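PDB 5B04: probable translation initiation factor eIF-2B subunit delta from Schizosaccharomyces pombe, which serves as a component of the eIF2B complex, which catalyses the exchange of GDP for GTP on the gamma subunit of the initiation factor eIF2. Local coordinates for residues Leu275-Lys288 with Glu306-Glu320. Numbering follows the deposited sequence.
With PO4 (phosphate ion), chain O.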
# COMPACT_ATOMS: atom_id res chain seq x y z
N LEU G 275 -24.46 11.65 6.08
CA LEU G 275 -25.66 10.86 6.12
C LEU G 275 -26.75 11.24 7.11
O LEU G 275 -27.14 12.37 7.17
CB LEU G 275 -25.21 9.44 6.13
CG LEU G 275 -24.49 9.18 4.82
CD1 LEU G 275 -23.89 7.81 4.79
CD2 LEU G 275 -25.44 9.32 3.67
N HIS G 276 -27.26 10.28 7.85
CA HIS G 276 -28.35 10.53 8.73
C HIS G 276 -27.98 9.75 9.96
O HIS G 276 -28.11 8.56 9.98
CB HIS G 276 -29.72 10.08 8.29
CG HIS G 276 -30.84 10.45 9.21
ND1 HIS G 276 -30.98 11.70 9.76
CD2 HIS G 276 -31.89 9.72 9.65
CE1 HIS G 276 -32.06 11.72 10.51
NE2 HIS G 276 -32.63 10.54 10.46
N SER G 277 -27.54 10.44 11.00
CA SER G 277 -27.15 9.80 12.24
C SER G 277 -27.96 10.35 13.37
O SER G 277 -28.05 11.55 13.53
CB SER G 277 -25.71 10.10 12.53
OG SER G 277 -25.38 9.71 13.84
N SER G 278 -28.56 9.48 14.15
CA SER G 278 -29.39 9.95 15.23
C SER G 278 -28.56 10.70 16.23
O SER G 278 -28.85 11.83 16.55
CB SER G 278 -30.02 8.75 15.91
OG SER G 278 -29.76 7.57 15.18
N THR G 279 -27.45 10.12 16.64
CA THR G 279 -26.64 10.72 17.69
C THR G 279 -26.13 12.11 17.30
O THR G 279 -26.24 13.06 18.07
CB THR G 279 -25.44 9.83 18.04
OG1 THR G 279 -25.90 8.52 18.38
CG2 THR G 279 -24.66 10.41 19.21
N VAL G 280 -25.57 12.22 16.10
CA VAL G 280 -25.01 13.48 15.62
C VAL G 280 -26.11 14.52 15.42
O VAL G 280 -25.92 15.70 15.73
CB VAL G 280 -24.23 13.29 14.31
CG1 VAL G 280 -23.65 14.62 13.84
CG2 VAL G 280 -23.13 12.27 14.49
N ASN G 281 -27.26 14.08 14.91
CA ASN G 281 -28.40 14.97 14.74
C ASN G 281 -28.86 15.56 16.07
O ASN G 281 -29.16 16.75 16.16
CB ASN G 281 -29.57 14.24 14.07
CG ASN G 281 -29.28 13.88 12.62
OD1 ASN G 281 -28.56 14.60 11.93
ND2 ASN G 281 -29.84 12.77 12.17
N ASP G 282 -28.89 14.72 17.10
CA ASP G 282 -29.27 15.16 18.43
C ASP G 282 -28.27 16.18 18.98
O ASP G 282 -28.65 17.13 19.65
CB ASP G 282 -29.38 13.97 19.39
CG ASP G 282 -30.65 13.17 19.17
OD1 ASP G 282 -31.61 13.72 18.58
OD2 ASP G 282 -30.69 11.99 19.59
N VAL G 283 -26.99 15.97 18.68
CA VAL G 283 -25.94 16.88 19.11
C VAL G 283 -26.13 18.27 18.50
O VAL G 283 -26.06 19.28 19.20
CB VAL G 283 -24.54 16.35 18.74
CG1 VAL G 283 -23.48 17.41 19.00
CG2 VAL G 283 -24.23 15.08 19.51
N LEU G 284 -26.39 18.30 17.20
CA LEU G 284 -26.55 19.55 16.47
C LEU G 284 -27.81 20.30 16.90
O LEU G 284 -27.77 21.50 17.15
CB LEU G 284 -26.59 19.29 14.97
CG LEU G 284 -25.29 18.76 14.36
CD1 LEU G 284 -25.51 18.32 12.92
CD2 LEU G 284 -24.20 19.82 14.43
N ILE G 285 -28.93 19.58 16.96
CA ILE G 285 -30.20 20.17 17.37
C ILE G 285 -30.10 20.75 18.78
O ILE G 285 -30.51 21.89 19.02
CB ILE G 285 -31.35 19.14 17.32
CG1 ILE G 285 -31.66 18.76 15.88
CG2 ILE G 285 -32.59 19.69 18.00
CD1 ILE G 285 -32.75 17.73 15.73
N HIS G 286 -29.54 19.97 19.69
CA HIS G 286 -29.30 20.41 21.06
C HIS G 286 -28.43 21.66 21.08
O HIS G 286 -28.67 22.59 21.84
CB HIS G 286 -28.65 19.30 21.88
CG HIS G 286 -28.31 19.68 23.28
ND1 HIS G 286 -27.11 20.28 23.62
CD2 HIS G 286 -29.00 19.54 24.44
CE1 HIS G 286 -27.09 20.50 24.92
NE2 HIS G 286 -28.22 20.06 25.44
N ALA G 287 -27.42 21.68 20.21
CA ALA G 287 -26.46 22.78 20.16
C ALA G 287 -27.12 24.12 19.84
O ALA G 287 -26.78 25.14 20.46
CB ALA G 287 -25.37 22.48 19.15
N LYS G 288 -28.05 24.13 18.89
CA LYS G 288 -28.74 25.36 18.53
C LYS G 288 -29.76 25.74 19.60
O LYS G 288 -30.03 26.92 19.83
CB LYS G 288 -29.41 25.23 17.15
CG LYS G 288 -30.62 26.14 16.93
CD LYS G 288 -30.62 26.77 15.54
CE LYS G 288 -29.33 27.55 15.28
NZ LYS G 288 -29.32 28.18 13.93
N GLU G 306 -29.72 9.34 2.37
CA GLU G 306 -30.13 9.58 3.75
C GLU G 306 -29.82 11.00 4.21
O GLU G 306 -30.44 11.50 5.15
CB GLU G 306 -29.46 8.58 4.70
CG GLU G 306 -29.99 7.16 4.60
CD GLU G 306 -29.10 6.26 3.76
OE1 GLU G 306 -28.41 6.78 2.86
OE2 GLU G 306 -29.09 5.03 4.01
N GLY G 307 -28.85 11.63 3.55
CA GLY G 307 -28.48 12.99 3.88
C GLY G 307 -29.62 13.97 3.70
O GLY G 307 -29.65 15.04 4.31
N ARG G 308 -30.57 13.60 2.84
CA ARG G 308 -31.77 14.41 2.63
C ARG G 308 -32.65 14.40 3.87
O ARG G 308 -33.14 15.45 4.30
CB ARG G 308 -32.56 13.91 1.42
CG ARG G 308 -31.76 13.89 0.13
CD ARG G 308 -32.64 14.22 -1.06
NE ARG G 308 -31.90 14.13 -2.31
CZ ARG G 308 -31.90 13.05 -3.09
NH1 ARG G 308 -32.61 11.99 -2.76
NH2 ARG G 308 -31.19 13.05 -4.21
N VAL G 309 -32.85 13.22 4.44
CA VAL G 309 -33.61 13.07 5.68
C VAL G 309 -32.96 13.91 6.78
O VAL G 309 -33.65 14.53 7.59
CB VAL G 309 -33.69 11.60 6.12
CG1 VAL G 309 -34.52 11.47 7.39
CG2 VAL G 309 -34.28 10.75 5.01
N CYS G 310 -31.63 13.92 6.78
CA CYS G 310 -30.87 14.75 7.70
C CYS G 310 -31.11 16.23 7.41
O CYS G 310 -31.46 17.00 8.31
CB CYS G 310 -29.38 14.43 7.61
SG CYS G 310 -28.31 15.54 8.55
N LEU G 311 -30.91 16.62 6.15
CA LEU G 311 -31.10 18.00 5.72
C LEU G 311 -32.51 18.49 6.02
O LEU G 311 -32.72 19.62 6.45
CB LEU G 311 -30.80 18.15 4.23
CG LEU G 311 -30.94 19.57 3.68
CD1 LEU G 311 -29.94 20.50 4.35
CD2 LEU G 311 -30.75 19.59 2.17
N LYS G 312 -33.49 17.62 5.77
CA LYS G 312 -34.88 17.92 6.07
C LYS G 312 -35.06 18.21 7.55
O LYS G 312 -35.63 19.23 7.93
CB LYS G 312 -35.78 16.75 5.65
CG LYS G 312 -37.26 17.00 5.86
CD LYS G 312 -38.07 15.75 5.54
CE LYS G 312 -39.56 16.00 5.73
NZ LYS G 312 -39.87 16.48 7.10
N LEU G 313 -34.55 17.30 8.39
CA LEU G 313 -34.66 17.43 9.83
C LEU G 313 -33.99 18.70 10.36
O LEU G 313 -34.59 19.46 11.11
CB LEU G 313 -34.05 16.20 10.51
CG LEU G 313 -33.87 16.26 12.03
CD1 LEU G 313 -35.21 16.41 12.73
CD2 LEU G 313 -33.14 15.03 12.53
N LEU G 314 -32.74 18.91 9.97
CA LEU G 314 -31.94 20.00 10.51
C LEU G 314 -32.44 21.39 10.10
O LEU G 314 -32.30 22.35 10.86
CB LEU G 314 -30.47 19.85 10.10
CG LEU G 314 -29.76 18.59 10.60
CD1 LEU G 314 -28.27 18.68 10.35
CD2 LEU G 314 -30.05 18.36 12.08
N THR G 315 -33.03 21.48 8.92
CA THR G 315 -33.56 22.76 8.45
C THR G 315 -34.92 23.06 9.06
O THR G 315 -35.35 24.21 9.12
CB THR G 315 -33.66 22.81 6.91
OG1 THR G 315 -34.39 21.66 6.45
CG2 THR G 315 -32.28 22.82 6.28
N GLU G 316 -35.61 22.01 9.50
CA GLU G 316 -36.89 22.17 10.18
C GLU G 316 -36.68 22.62 11.62
O GLU G 316 -37.61 23.12 12.26
CB GLU G 316 -37.70 20.87 10.13
CG GLU G 316 -38.35 20.60 8.79
CD GLU G 316 -39.07 19.26 8.75
OE1 GLU G 316 -38.86 18.45 9.67
OE2 GLU G 316 -39.83 19.02 7.79
N HIS G 317 -35.47 22.45 12.12
CA HIS G 317 -35.10 22.95 13.44
C HIS G 317 -34.39 24.29 13.31
O HIS G 317 -33.83 24.81 14.27
CB HIS G 317 -34.22 21.95 14.18
CG HIS G 317 -34.98 20.79 14.75
ND1 HIS G 317 -35.22 20.65 16.10
CD2 HIS G 317 -35.55 19.72 14.16
CE1 HIS G 317 -35.91 19.54 16.31
NE2 HIS G 317 -36.12 18.96 15.15
N GLY G 318 -34.42 24.85 12.10
CA GLY G 318 -33.88 26.17 11.85
C GLY G 318 -32.38 26.28 11.94
O GLY G 318 -31.85 27.27 12.45
N ILE G 319 -31.67 25.27 11.45
CA ILE G 319 -30.21 25.30 11.44
C ILE G 319 -29.70 25.60 10.03
O ILE G 319 -30.19 25.04 9.05
CB ILE G 319 -29.61 23.97 11.93
CG1 ILE G 319 -30.28 23.52 13.23
CG2 ILE G 319 -28.11 24.10 12.11
CD1 ILE G 319 -29.72 22.23 13.79
N GLU G 320 -28.72 26.49 9.95
CA GLU G 320 -28.10 26.85 8.67
C GLU G 320 -27.37 25.64 8.09
O GLU G 320 -26.52 25.04 8.75
CB GLU G 320 -27.13 28.02 8.86
CG GLU G 320 -26.53 28.56 7.57
CD GLU G 320 -25.72 29.82 7.80
OE1 GLU G 320 -25.07 30.29 6.85
OE2 GLU G 320 -25.73 30.33 8.94
P PO4 O . -27.22 5.71 14.21
O1 PO4 O . -26.36 6.88 14.62
O2 PO4 O . -27.07 5.47 12.72
O3 PO4 O . -26.78 4.48 14.96
O4 PO4 O . -28.66 6.01 14.52
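Ile285 and His317 meet near one end of two nearly parallel helices of a Rossmann-like domain, a methyl group lying over a ring. CD1 of Ile285 sits over the centre of the His317 imidazole, 3.6 Å from its centroid and 7° off the normal, a CH-pi contact. The isoleucine reaches it with CG1 anti to its own carbonyl carbon (chi1 -69°) and an extended chi2, which leaves CG1 to pack on Leu314 CD2. Near the other end the pattern recurs with the roles exchanged: Val309 CG1 lies over one face of the His276 ring, 3.9 Å from the centroid and shifted toward the rim, while Leu313 CD2 meets the ring edge. In the middle, Leu284 CD1 touches Leu314 CD1 at 3.8 Å.

Past the helix end, Gly318 is the C-prime residue of a Schellman motif, and its O accepts from Lys288 NZ at 3.1 Å. The bend of the lysine chain at chi2 lays CD against Ile319 CG1, and the one at chi3 turns the chain on toward Gly318 O. A methionine in place of Lys288 would probably leave Gly318 O without this donor across the contact.

The axes of helices 278-288 and 306-316 come within 10.5 Å of each other, inclined by 18°. Leu284 reaches Ile271 and Phe294 on strands 269-274 and 294-300, Leu314 packs on Cys321 of strand 320-325, and helix 231-262 flanks helix 278-289 through Val283 and Ala287.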